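Local coordinates for protein cyanophycinase-like exopeptidase (actinobacterium SCGC AAA027-L06, PDB 6NQC) that probably hydrolyses peptide bonds as a serine exopeptidase of family S51, the family that includes cyanophycinase, at residues 57-63 / 90-96; 114-120 / 148-153; 127-132 / 175-179; 154-158 / 186-190; 230-234 / 253-259. All coordinates share one frame; numbering follows the deposited sequence.

Interaction 1: 57-63 / 90-96; sequences IFLQIPT and ESKFLPV. With SO4 (sulfate ion), chain B.
F58 and Q60 draw the edge strand 90-93 onto strand 57-61 in a parallel pairing. F58 N donates to E90 O and F58 O accepts K92 N, each at 3.0 Å, and Q60 repeats the pattern with K92 O and L94 N. T63, its hydroxyl turned beside its own backbone N (chi1 -50°), donates from OG1 to V96 O at 2.7 Å. A valine here, having no hydroxyl, would probably leave V96 O without this grip and the segment after P95 less firmly tied. Between these polar links, methyl L59 CD2 meets L94 CD2 at 3.7 Å, and P62 CG lies 3.4 Å from F93 CZ. In the next shell, Q60 NE2 sits over the centre of the F58 ring, 3.5 Å above its plane, while bonding to G80 O of helix 70-87, which joins the two strands in a beta-alpha-beta unit. At the strand's outer side, K92 NZ makes a salt bridge with E90 OE2 at 3.1 Å. F93 N donates to sulfate O4 at 2.8 Å. R81 also bonds to this ion, probably a crystallisation component, consistent with an edge strand whose outer amides can take up a ligand.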
# COMPACT_ATOMS: atom_id res chain seq x y z
N ILE A 57 -0.03 8.53 -14.88
CA ILE A 57 1.26 7.92 -14.55
C ILE A 57 1.08 6.88 -13.43
O ILE A 57 0.20 7.00 -12.58
CB ILE A 57 2.34 8.95 -14.14
CG1 ILE A 57 1.81 9.86 -13.03
CG2 ILE A 57 2.80 9.78 -15.36
CD1 ILE A 57 2.93 10.53 -12.28
N PHE A 58 1.95 5.87 -13.47
CA PHE A 58 2.09 4.79 -12.49
C PHE A 58 3.35 5.10 -11.70
O PHE A 58 4.46 4.76 -12.10
CB PHE A 58 2.19 3.45 -13.22
CG PHE A 58 2.07 2.24 -12.36
CD1 PHE A 58 2.16 2.28 -10.97
CD2 PHE A 58 1.87 1.01 -12.97
CE1 PHE A 58 2.06 1.12 -10.22
CE2 PHE A 58 1.76 -0.15 -12.22
CZ PHE A 58 1.85 -0.09 -10.85
N LEU A 59 3.18 5.81 -10.58
CA LEU A 59 4.29 6.29 -9.79
C LEU A 59 4.63 5.22 -8.75
O LEU A 59 3.75 4.74 -8.03
CB LEU A 59 3.91 7.62 -9.13
CG LEU A 59 5.02 8.57 -8.75
CD1 LEU A 59 4.53 10.01 -8.61
CD2 LEU A 59 5.59 8.08 -7.41
N GLN A 60 5.88 4.80 -8.72
CA GLN A 60 6.31 3.62 -7.97
C GLN A 60 7.35 4.03 -6.94
O GLN A 60 8.33 4.69 -7.27
CB GLN A 60 6.86 2.55 -8.92
CG GLN A 60 5.80 2.11 -9.88
CD GLN A 60 6.34 1.29 -11.02
OE1 GLN A 60 7.55 1.07 -11.13
NE2 GLN A 60 5.43 0.78 -11.86
N ILE A 61 7.08 3.69 -5.69
CA ILE A 61 7.92 4.14 -4.58
C ILE A 61 8.47 2.91 -3.87
O ILE A 61 7.71 2.12 -3.24
CB ILE A 61 7.14 5.06 -3.63
CG1 ILE A 61 6.69 6.31 -4.40
CG2 ILE A 61 8.01 5.43 -2.47
CD1 ILE A 61 5.95 7.30 -3.59
N PRO A 62 9.78 2.68 -3.96
CA PRO A 62 10.37 1.44 -3.47
C PRO A 62 11.08 1.62 -2.14
O PRO A 62 11.92 0.80 -1.78
CB PRO A 62 11.37 1.10 -4.58
CG PRO A 62 11.94 2.46 -4.86
CD PRO A 62 10.77 3.44 -4.77
N THR A 63 10.76 2.68 -1.42
CA THR A 63 11.49 3.01 -0.22
C THR A 63 11.55 1.90 0.80
O THR A 63 12.51 1.82 1.58
CB THR A 63 10.84 4.26 0.43
OG1 THR A 63 10.71 5.25 -0.59
CG2 THR A 63 11.67 4.79 1.59
N GLU A 90 2.87 5.39 -18.66
CA GLU A 90 4.22 5.77 -18.28
C GLU A 90 4.43 5.54 -16.77
O GLU A 90 3.61 5.93 -15.94
CB GLU A 90 4.45 7.23 -18.61
CG GLU A 90 5.89 7.65 -18.47
CD GLU A 90 6.07 9.12 -18.67
OE1 GLU A 90 5.04 9.83 -18.73
OE2 GLU A 90 7.24 9.56 -18.74
N SER A 91 5.52 4.88 -16.43
CA SER A 91 5.91 4.72 -15.03
C SER A 91 6.83 5.87 -14.62
O SER A 91 7.50 6.49 -15.45
CB SER A 91 6.60 3.38 -14.84
OG SER A 91 7.65 3.26 -15.78
N LYS A 92 6.82 6.17 -13.32
CA LYS A 92 7.75 7.10 -12.70
C LYS A 92 8.29 6.41 -11.45
O LYS A 92 7.57 6.32 -10.45
CB LYS A 92 7.08 8.42 -12.35
CG LYS A 92 6.47 9.12 -13.57
CD LYS A 92 7.56 9.66 -14.46
CE LYS A 92 7.12 10.92 -15.18
NZ LYS A 92 8.06 11.24 -16.29
N PHE A 93 9.50 5.88 -11.54
CA PHE A 93 10.21 5.32 -10.38
C PHE A 93 10.83 6.43 -9.57
O PHE A 93 11.59 7.23 -10.10
CB PHE A 93 11.28 4.35 -10.88
CG PHE A 93 11.94 3.54 -9.82
CD1 PHE A 93 11.28 2.46 -9.23
CD2 PHE A 93 13.25 3.79 -9.47
CE1 PHE A 93 11.90 1.71 -8.29
CE2 PHE A 93 13.89 3.02 -8.54
CZ PHE A 93 13.22 1.97 -7.95
N LEU A 94 10.49 6.50 -8.30
CA LEU A 94 11.00 7.55 -7.40
C LEU A 94 12.03 6.92 -6.50
O LEU A 94 11.67 6.24 -5.52
CB LEU A 94 9.88 8.14 -6.55
CG LEU A 94 9.46 9.56 -6.87
CD1 LEU A 94 8.96 9.57 -8.29
CD2 LEU A 94 8.39 10.04 -5.92
N PRO A 95 13.33 7.07 -6.80
CA PRO A 95 14.35 6.32 -5.99
C PRO A 95 14.59 6.98 -4.64
O PRO A 95 15.61 7.56 -4.39
CB PRO A 95 15.58 6.42 -6.91
CG PRO A 95 15.40 7.68 -7.72
CD PRO A 95 13.92 7.81 -7.94
N VAL A 96 13.56 6.95 -3.79
CA VAL A 96 13.64 7.55 -2.46
C VAL A 96 14.10 6.45 -1.52
O VAL A 96 13.32 5.59 -1.12
CB VAL A 96 12.31 8.16 -2.02
CG1 VAL A 96 12.35 8.59 -0.57
CG2 VAL A 96 11.98 9.35 -2.90
S SO4 B . 11.70 6.98 -14.64
O1 SO4 B . 13.05 7.18 -14.07
O2 SO4 B . 11.79 6.52 -16.03
O3 SO4 B . 10.93 8.25 -14.62
O4 SO4 B . 11.03 5.92 -13.89

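Interaction 2: 114-120 / 148-153; sequences AALIYFS and GSLAGC
Y118 and A151 lie in register on one face of a parallel strand pair, and here the packing is close. With CG swung away from the backbone N (chi1 -155°), the Y118 ring leans over strand 149-153: its CD2 touches the methyl A151 CB at 3.8 Å, and farther along OH comes within 3.3 Å of C153 CB. L116 CD1 also approaches the A151 methyl, at 4.2 Å from CB. On the reverse face L150 CD1 touches both neighbours, 3.9 Å from I117 CB and also 3.9 Å from F119 CE2, while G152 brings only its backbone beneath F119. Between the two faces run five backbone bonds, from S149 N to A115 O at 2.8 Å through to C153 N on F119 O.

Since the whole contact is buried, its looser parts are the two ends. A114 and A115 keep their methyls off the partner, and only backbone approaches G148, where a side chain would collide with A114 O. At the far end S120 turns its side chain away, and S120 OG makes a weak bond with I61 O.

Helix 39-51 covers the Y118 face, where S149 OG bonds to L45 O and L116 rests on I46. Helix 135-145 covers the opposite face through I140, against both I117 and L150. Strand 57-61 flanks 116-119 and strand 26-29 flanks 149-153, placing the pair centrally in an alpha/beta sandwich.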
# COMPACT_ATOMS: atom_id res chain seq x y z
N ALA A 114 -0.62 12.35 -9.76
CA ALA A 114 -0.34 10.99 -10.20
C ALA A 114 -1.61 10.16 -10.12
O ALA A 114 -2.27 10.15 -9.09
CB ALA A 114 0.80 10.38 -9.35
N ALA A 115 -1.94 9.46 -11.22
CA ALA A 115 -3.13 8.61 -11.19
C ALA A 115 -3.00 7.47 -10.17
O ALA A 115 -3.99 7.08 -9.52
CB ALA A 115 -3.42 8.02 -12.55
N LEU A 116 -1.81 6.92 -10.04
CA LEU A 116 -1.55 5.90 -9.02
C LEU A 116 -0.19 6.11 -8.38
O LEU A 116 0.82 6.33 -9.07
CB LEU A 116 -1.64 4.49 -9.64
CG LEU A 116 -1.17 3.28 -8.84
CD1 LEU A 116 -1.94 3.08 -7.54
CD2 LEU A 116 -1.25 2.02 -9.65
N ILE A 117 -0.16 6.02 -7.06
CA ILE A 117 1.08 5.98 -6.29
C ILE A 117 1.09 4.64 -5.58
O ILE A 117 0.09 4.27 -4.94
CB ILE A 117 1.17 7.16 -5.32
CG1 ILE A 117 1.17 8.47 -6.11
CG2 ILE A 117 2.39 7.06 -4.47
CD1 ILE A 117 1.00 9.68 -5.20
N TYR A 118 2.18 3.86 -5.75
CA TYR A 118 2.28 2.48 -5.28
C TYR A 118 3.50 2.33 -4.37
O TYR A 118 4.61 2.66 -4.77
CB TYR A 118 2.40 1.52 -6.48
CG TYR A 118 1.94 0.13 -6.19
CD1 TYR A 118 2.74 -0.74 -5.44
CD2 TYR A 118 0.70 -0.33 -6.64
CE1 TYR A 118 2.32 -2.02 -5.17
CE2 TYR A 118 0.28 -1.61 -6.34
CZ TYR A 118 1.11 -2.45 -5.60
OH TYR A 118 0.75 -3.74 -5.28
N PHE A 119 3.28 1.87 -3.12
CA PHE A 119 4.38 1.47 -2.24
C PHE A 119 4.63 -0.02 -2.43
O PHE A 119 3.78 -0.84 -2.09
CB PHE A 119 4.07 1.74 -0.76
CG PHE A 119 3.93 3.18 -0.42
CD1 PHE A 119 4.99 4.05 -0.56
CD2 PHE A 119 2.74 3.67 0.08
CE1 PHE A 119 4.87 5.40 -0.22
CE2 PHE A 119 2.59 5.01 0.40
CZ PHE A 119 3.67 5.89 0.24
N SER A 120 5.80 -0.39 -2.96
CA SER A 120 6.13 -1.81 -3.07
C SER A 120 6.73 -2.32 -1.75
O SER A 120 6.90 -1.57 -0.77
CB SER A 120 7.07 -2.06 -4.24
OG SER A 120 8.17 -1.17 -4.23
N GLY A 148 -6.22 10.83 -6.63
CA GLY A 148 -5.26 9.86 -7.10
C GLY A 148 -5.33 8.57 -6.30
O GLY A 148 -5.54 8.57 -5.09
N SER A 149 -5.19 7.44 -7.01
CA SER A 149 -5.19 6.15 -6.36
C SER A 149 -3.89 5.95 -5.57
O SER A 149 -2.81 6.40 -5.95
CB SER A 149 -5.33 5.02 -7.39
OG SER A 149 -6.63 5.04 -7.94
N LEU A 150 -4.01 5.22 -4.46
CA LEU A 150 -2.87 4.91 -3.60
C LEU A 150 -2.99 3.45 -3.17
O LEU A 150 -4.08 3.00 -2.77
CB LEU A 150 -2.84 5.82 -2.37
CG LEU A 150 -1.75 5.60 -1.32
CD1 LEU A 150 -0.41 5.97 -1.94
CD2 LEU A 150 -1.98 6.50 -0.13
N ALA A 151 -1.88 2.71 -3.29
CA ALA A 151 -1.85 1.30 -2.96
C ALA A 151 -0.53 0.98 -2.29
O ALA A 151 0.48 1.65 -2.50
CB ALA A 151 -2.07 0.43 -4.22
N GLY A 152 -0.56 -0.05 -1.46
CA GLY A 152 0.64 -0.59 -0.86
C GLY A 152 0.56 -2.09 -0.79
O GLY A 152 -0.49 -2.68 -0.52
N CYS A 153 1.69 -2.72 -1.08
CA CYS A 153 1.81 -4.17 -1.13
C CYS A 153 2.74 -4.64 -0.02
O CYS A 153 3.84 -4.10 0.14
CB CYS A 153 2.31 -4.61 -2.50
SG CYS A 153 2.59 -6.35 -2.62

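Interaction 3: 127-132 / 175-179; sequences LADTLI and TEGFG
F178 projects its ring into a hollow at the end of helix 124-131, a hollow made by L127, A128, L131 and I132. The leading atoms are CZ and CE1. F178 CZ settles against L131 CB at 3.8 Å, while CE1 lies 3.9 Å from A128 CA. The rim of the ring, near its plane, faces L127 O of the helix and I132 N just beyond its end. Chi1 of -55° sets CG anti to the carbonyl carbon and aims the ring at the helix, although CB itself does not point there.

Two smaller bumps complete the fit. A128 CB presses into the backbone beside E176 O at 3.4 Å. I132, just past the helix, sends its extended chain crosswise over E176, and I132 CD1 meets E176 CG at 3.4 Å. On the side where waters enter, methyl T175 CG2 still crosses D129 closely, 3.3 Å from OD1, and water 1 bridges D129 OD1 to E176 O, 2.8 Å from each. Water 2 joins D129 OD2 to T175 OG1, which also bonds to H125 ND1.

If F178 were replaced by an alanine, the hollow between L131 and A128 would probably be left unfilled, and W137, which stacks on the ring, would lose its partner.

The F178 ring thus docks the loop after strand 175-176, part of the two-stranded antiparallel sheet 163-164/175-176, on the C-terminal end of helix 124-131.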
# COMPACT_ATOMS: atom_id res chain seq x y z
N LEU A 127 10.22 1.76 5.78
CA LEU A 127 9.33 2.56 4.95
C LEU A 127 8.73 3.66 5.79
O LEU A 127 8.80 4.85 5.43
CB LEU A 127 8.24 1.68 4.34
CG LEU A 127 7.19 2.45 3.51
CD1 LEU A 127 7.87 3.40 2.51
CD2 LEU A 127 6.25 1.50 2.80
N ALA A 128 8.14 3.29 6.94
CA ALA A 128 7.50 4.25 7.82
C ALA A 128 8.48 5.30 8.33
O ALA A 128 8.22 6.51 8.25
CB ALA A 128 6.87 3.52 9.00
N ASP A 129 9.59 4.86 8.92
CA ASP A 129 10.55 5.80 9.50
C ASP A 129 11.13 6.75 8.45
O ASP A 129 11.43 7.90 8.76
CB ASP A 129 11.68 5.05 10.18
CG ASP A 129 11.26 4.37 11.49
OD1 ASP A 129 10.22 4.73 12.07
OD2 ASP A 129 11.98 3.44 11.91
N THR A 130 11.23 6.31 7.20
CA THR A 130 11.87 7.12 6.17
C THR A 130 10.94 8.18 5.61
O THR A 130 11.40 9.28 5.32
CB THR A 130 12.42 6.23 5.05
OG1 THR A 130 13.47 5.39 5.56
CG2 THR A 130 13.00 7.04 3.96
N LEU A 131 9.64 7.89 5.47
CA LEU A 131 8.73 8.86 4.87
C LEU A 131 7.84 9.59 5.86
O LEU A 131 7.19 10.58 5.48
CB LEU A 131 7.82 8.19 3.83
CG LEU A 131 8.58 7.51 2.68
CD1 LEU A 131 7.61 6.91 1.66
CD2 LEU A 131 9.58 8.46 2.03
N ILE A 132 7.72 9.11 7.11
CA ILE A 132 6.71 9.70 7.99
C ILE A 132 7.00 11.18 8.16
O ILE A 132 8.15 11.58 8.39
CB ILE A 132 6.67 8.98 9.34
CG1 ILE A 132 5.47 9.43 10.15
CG2 ILE A 132 7.98 9.23 10.09
CD1 ILE A 132 5.21 8.56 11.41
N THR A 175 6.16 0.64 15.57
CA THR A 175 6.52 1.81 14.80
C THR A 175 5.27 2.57 14.35
O THR A 175 4.27 1.97 13.95
CB THR A 175 7.35 1.38 13.58
OG1 THR A 175 8.54 0.72 14.04
CG2 THR A 175 7.73 2.59 12.69
N GLU A 176 5.33 3.89 14.43
CA GLU A 176 4.26 4.73 13.91
C GLU A 176 4.21 4.67 12.38
O GLU A 176 5.22 4.86 11.70
CB GLU A 176 4.47 6.16 14.39
CG GLU A 176 3.42 7.16 13.96
CD GLU A 176 3.58 8.53 14.65
OE1 GLU A 176 4.31 8.60 15.67
OE2 GLU A 176 2.98 9.52 14.17
N GLY A 177 3.04 4.36 11.84
CA GLY A 177 2.80 4.41 10.42
C GLY A 177 2.15 5.71 10.00
O GLY A 177 2.08 6.69 10.75
N PHE A 178 1.68 5.72 8.76
CA PHE A 178 1.16 6.95 8.16
C PHE A 178 -0.26 7.24 8.63
O PHE A 178 -0.68 8.39 8.60
CB PHE A 178 1.19 6.83 6.64
CG PHE A 178 2.55 6.50 6.07
CD1 PHE A 178 3.71 6.95 6.69
CD2 PHE A 178 2.66 5.73 4.94
CE1 PHE A 178 4.94 6.65 6.14
CE2 PHE A 178 3.89 5.41 4.40
CZ PHE A 178 5.02 5.88 4.95
N GLY A 179 -1.02 6.21 9.04
CA GLY A 179 -2.30 6.39 9.69
C GLY A 179 -3.43 6.86 8.80
O GLY A 179 -4.32 7.55 9.28
O HOH W 1 7.78 6.03 12.02
O HOH W 2 11.18 1.58 13.57

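Interaction 4: 154-158 / 186-190; sequences SAGAM and VIPHF
A157 and V186 share water 3, which donates to A157 O and accepts from V186 N, at 2.9 Å in both cases. The water bridges the two backbones beside an apolar contact, methyl A157 CB to V186 CG1 at 4.2 Å. Next along, M158 crosses P188 at about a right angle. Its CG is 3.6 Å from the ring carbon P188 CD, and the bend at chi3 (64°) keeps SD against the same proline, 3.7 Å from P188 CG. Farther round the ring, P188 CB packs 3.5 Å from S154 CA. The proline thus touches both S154, just before the helix, and M158 at its end, and carries the chain on to H189.

There the contact turns polar. S154 OG, swung away from the backbone N (chi1 -168°), lies in the plane of the H189 imidazole at its edge, 2.8 Å from NE2. The bond from NE2 is weak, because the N-H points well aside, at 116°. On the far side of the ring ND1 bonds to E219 OE2, which probably helps fix the ring's rotation.

S154 has positive phi and sits between strand 149-153 and helix 155-158, in the strained turn expected of a nucleophile elbow, with G152 and G156 giving the GxSxG pattern. Together S154, H189 and E219 probably form the Ser-His-Glu catalytic triad, as in serine peptidases of family S51.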
# COMPACT_ATOMS: atom_id res chain seq x y z
N SER A 154 2.26 -5.62 0.76
CA SER A 154 3.01 -6.22 1.87
C SER A 154 3.41 -5.13 2.86
O SER A 154 2.54 -4.52 3.49
CB SER A 154 4.21 -7.00 1.31
OG SER A 154 4.75 -7.79 2.33
N ALA A 155 4.72 -4.83 2.96
CA ALA A 155 5.15 -3.74 3.83
C ALA A 155 4.41 -2.46 3.51
O ALA A 155 4.15 -1.64 4.40
CB ALA A 155 6.65 -3.50 3.72
N GLY A 156 4.14 -2.23 2.21
CA GLY A 156 3.48 -1.01 1.80
C GLY A 156 2.05 -0.90 2.28
O GLY A 156 1.53 0.21 2.48
N ALA A 157 1.39 -2.03 2.47
CA ALA A 157 0.08 -2.03 3.08
C ALA A 157 0.17 -1.86 4.60
O ALA A 157 -0.67 -1.18 5.21
CB ALA A 157 -0.64 -3.33 2.73
N MET A 158 1.19 -2.44 5.24
CA MET A 158 1.29 -2.36 6.71
C MET A 158 1.47 -0.92 7.18
O MET A 158 0.96 -0.53 8.24
CB MET A 158 2.45 -3.23 7.20
CG MET A 158 2.24 -4.73 6.91
SD MET A 158 3.66 -5.77 7.30
CE MET A 158 3.76 -5.54 9.09
N VAL A 186 -3.47 -4.37 8.51
CA VAL A 186 -3.34 -5.47 7.57
C VAL A 186 -2.16 -6.35 7.94
O VAL A 186 -1.03 -5.86 8.13
CB VAL A 186 -3.14 -4.94 6.13
CG1 VAL A 186 -2.68 -6.08 5.18
CG2 VAL A 186 -4.38 -4.23 5.66
N ILE A 187 -2.38 -7.66 7.93
CA ILE A 187 -1.32 -8.65 7.90
C ILE A 187 -1.24 -9.19 6.47
O ILE A 187 -2.19 -9.84 6.02
CB ILE A 187 -1.58 -9.78 8.91
CG1 ILE A 187 -1.66 -9.17 10.30
CG2 ILE A 187 -0.46 -10.77 8.83
CD1 ILE A 187 -2.20 -10.10 11.37
N PRO A 188 -0.16 -8.92 5.74
CA PRO A 188 -0.04 -9.39 4.36
C PRO A 188 0.47 -10.82 4.32
O PRO A 188 0.71 -11.41 5.34
CB PRO A 188 0.97 -8.43 3.75
CG PRO A 188 1.85 -8.00 4.92
CD PRO A 188 0.96 -8.04 6.15
N HIS A 189 0.66 -11.35 3.10
CA HIS A 189 1.24 -12.69 2.93
C HIS A 189 0.55 -13.66 3.90
O HIS A 189 1.23 -14.49 4.53
CB HIS A 189 2.74 -12.72 3.22
CG HIS A 189 3.58 -11.90 2.27
ND1 HIS A 189 3.99 -12.36 1.05
CD2 HIS A 189 4.13 -10.68 2.42
CE1 HIS A 189 4.72 -11.43 0.45
NE2 HIS A 189 4.80 -10.39 1.26
N PHE A 190 -0.76 -13.51 4.10
CA PHE A 190 -1.36 -14.10 5.29
C PHE A 190 -1.25 -15.63 5.30
O PHE A 190 -1.11 -16.23 6.38
CB PHE A 190 -2.82 -13.75 5.38
CG PHE A 190 -3.45 -14.12 6.70
CD1 PHE A 190 -3.14 -13.41 7.85
CD2 PHE A 190 -4.35 -15.14 6.79
CE1 PHE A 190 -3.72 -13.74 9.04
CE2 PHE A 190 -4.96 -15.45 8.01
CZ PHE A 190 -4.62 -14.77 9.11
O HOH W 3 -1.93 -1.98 7.75

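Interaction 5: 230-234 / 253-259; sequences DHWQV and AGESISF
W232 and I257 form an antiparallel hydrogen-bonded pair in which both amides and both carbonyls are used. W232 N donates to I257 O at 2.9 Å, and I257 N returns a bond of the same length to W232 O, lying in that carbonyl's plane. Two residues on, V234 N reaches E255 O at 3.0 Å. V234 O then accepts G254 N at 3.1 Å, an almost straight bond (178°) that comes from above the carbonyl plane. The positive phi of G254 (101°) lets the chain turn into this position.

Polar ends find partners beyond the pair: E255 OE1 takes T252 N, and the terminal F259 O takes N183 ND2. The aromatic contact is oblique. F259 brings CD2 over one face of the W232 indole, 3.6 Å from W232 CD1, with the five-membered ring and the F259 ring 34° apart in plane, while I257 O lies at the indole's edge. Q233, on the other face of the pair, rests its CG 3.4 Å from E255 O.

Strand 256-257 is the last of the large sheet, and 232-236 separates it from 221-225, where the Q233 backbone bonds with V224. W232 extends to L26 and L28 of strand 26-29. V234 and I257 also pack on strands 240-244 and 249-251, where the large sheet meets the smaller four-stranded one.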
# COMPACT_ATOMS: atom_id res chain seq x y z
N ASP A 230 -17.74 3.65 -0.25
CA ASP A 230 -17.26 3.50 1.12
C ASP A 230 -17.09 2.05 1.56
O ASP A 230 -16.81 1.80 2.74
CB ASP A 230 -18.22 4.20 2.11
CG ASP A 230 -17.88 5.67 2.30
OD1 ASP A 230 -16.68 6.01 2.37
OD2 ASP A 230 -18.83 6.50 2.37
N HIS A 231 -17.30 1.10 0.68
CA HIS A 231 -17.08 -0.30 1.01
C HIS A 231 -15.78 -0.78 0.39
O HIS A 231 -15.19 -0.15 -0.49
CB HIS A 231 -18.24 -1.18 0.52
CG HIS A 231 -18.39 -1.21 -0.96
ND1 HIS A 231 -18.92 -0.15 -1.66
CD2 HIS A 231 -18.06 -2.15 -1.87
CE1 HIS A 231 -18.91 -0.44 -2.96
NE2 HIS A 231 -18.40 -1.65 -3.11
N TRP A 232 -15.32 -1.91 0.87
CA TRP A 232 -14.09 -2.53 0.44
C TRP A 232 -14.41 -3.80 -0.33
O TRP A 232 -15.24 -4.60 0.11
CB TRP A 232 -13.23 -2.90 1.63
CG TRP A 232 -12.71 -1.76 2.43
CD1 TRP A 232 -13.34 -1.08 3.41
CD2 TRP A 232 -11.41 -1.17 2.30
NE1 TRP A 232 -12.53 -0.11 3.92
CE2 TRP A 232 -11.34 -0.13 3.24
CE3 TRP A 232 -10.32 -1.41 1.45
CZ2 TRP A 232 -10.20 0.65 3.38
CZ3 TRP A 232 -9.21 -0.61 1.57
CH2 TRP A 232 -9.15 0.41 2.54
N GLN A 233 -13.72 -4.01 -1.41
CA GLN A 233 -13.98 -5.16 -2.27
C GLN A 233 -12.71 -5.96 -2.47
O GLN A 233 -11.62 -5.40 -2.62
CB GLN A 233 -14.56 -4.70 -3.60
CG GLN A 233 -15.34 -5.80 -4.31
CD GLN A 233 -15.85 -5.35 -5.65
OE1 GLN A 233 -16.17 -4.17 -5.85
NE2 GLN A 233 -15.93 -6.28 -6.58
N VAL A 234 -12.87 -7.28 -2.43
CA VAL A 234 -11.77 -8.22 -2.54
C VAL A 234 -11.49 -8.43 -4.01
O VAL A 234 -12.42 -8.50 -4.83
CB VAL A 234 -12.12 -9.56 -1.87
CG1 VAL A 234 -10.97 -10.58 -2.05
CG2 VAL A 234 -12.46 -9.40 -0.43
N ALA A 253 -12.72 -13.14 -3.98
CA ALA A 253 -12.86 -12.16 -5.04
C ALA A 253 -14.33 -11.88 -5.34
O ALA A 253 -15.14 -12.79 -5.52
CB ALA A 253 -12.15 -12.65 -6.32
N GLY A 254 -14.66 -10.59 -5.40
CA GLY A 254 -15.98 -10.15 -5.70
C GLY A 254 -16.76 -9.71 -4.47
O GLY A 254 -17.65 -8.87 -4.59
N GLU A 255 -16.44 -10.26 -3.30
CA GLU A 255 -17.18 -9.96 -2.09
C GLU A 255 -16.81 -8.57 -1.56
O GLU A 255 -15.73 -8.04 -1.82
CB GLU A 255 -16.93 -11.01 -1.02
CG GLU A 255 -17.36 -12.41 -1.42
CD GLU A 255 -17.35 -13.37 -0.25
OE1 GLU A 255 -16.48 -14.27 -0.25
OE2 GLU A 255 -18.23 -13.23 0.65
N SER A 256 -17.74 -8.00 -0.80
CA SER A 256 -17.65 -6.65 -0.27
C SER A 256 -17.83 -6.69 1.23
O SER A 256 -18.49 -7.60 1.74
CB SER A 256 -18.72 -5.73 -0.88
OG SER A 256 -18.36 -5.33 -2.19
N ILE A 257 -17.27 -5.70 1.93
CA ILE A 257 -17.47 -5.51 3.36
C ILE A 257 -17.24 -4.04 3.70
O ILE A 257 -16.42 -3.36 3.09
CB ILE A 257 -16.52 -6.44 4.16
CG1 ILE A 257 -16.89 -6.42 5.64
CG2 ILE A 257 -15.07 -6.01 3.93
CD1 ILE A 257 -16.26 -7.55 6.43
N SER A 258 -17.94 -3.55 4.72
CA SER A 258 -17.73 -2.21 5.24
C SER A 258 -16.98 -2.24 6.57
O SER A 258 -17.18 -3.13 7.39
CB SER A 258 -19.06 -1.45 5.38
OG SER A 258 -19.57 -1.12 4.10
N PHE A 259 -16.08 -1.28 6.75
CA PHE A 259 -15.37 -1.12 8.02
C PHE A 259 -15.81 0.22 8.61
O PHE A 259 -15.01 0.90 9.25
CB PHE A 259 -13.85 -1.15 7.83
CG PHE A 259 -13.33 -2.45 7.35
CD1 PHE A 259 -14.01 -3.63 7.60
CD2 PHE A 259 -12.20 -2.49 6.57
CE1 PHE A 259 -13.52 -4.83 7.13
CE2 PHE A 259 -11.73 -3.66 6.08
CZ PHE A 259 -12.36 -4.84 6.37
OXT PHE A 259 -16.93 0.67 8.41

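Overall arrangement
Interactions 1, 2 and 5 belong to one mixed sheet, with 1 and 5 at its two edges, their centres about 27 Å apart. Interactions 1 and 2 are direct neighbours: I61 N lies 2.8 Å from Y118 O, a probable hydrogen bond. Interaction 2 leads straight into interaction 4, since strand 149-153 delivers the chain to the presumed nucleophile turn, and G152 O sits 3.3 Å from A157 CB. Interaction 3 touches this region, L127 CD2 lying 3.9 Å from G156 CA, and it also reaches interaction 1 through T63. Interaction 5 touches none of the others and stays about 7 Å, nearest atoms, from the probable triad's contact.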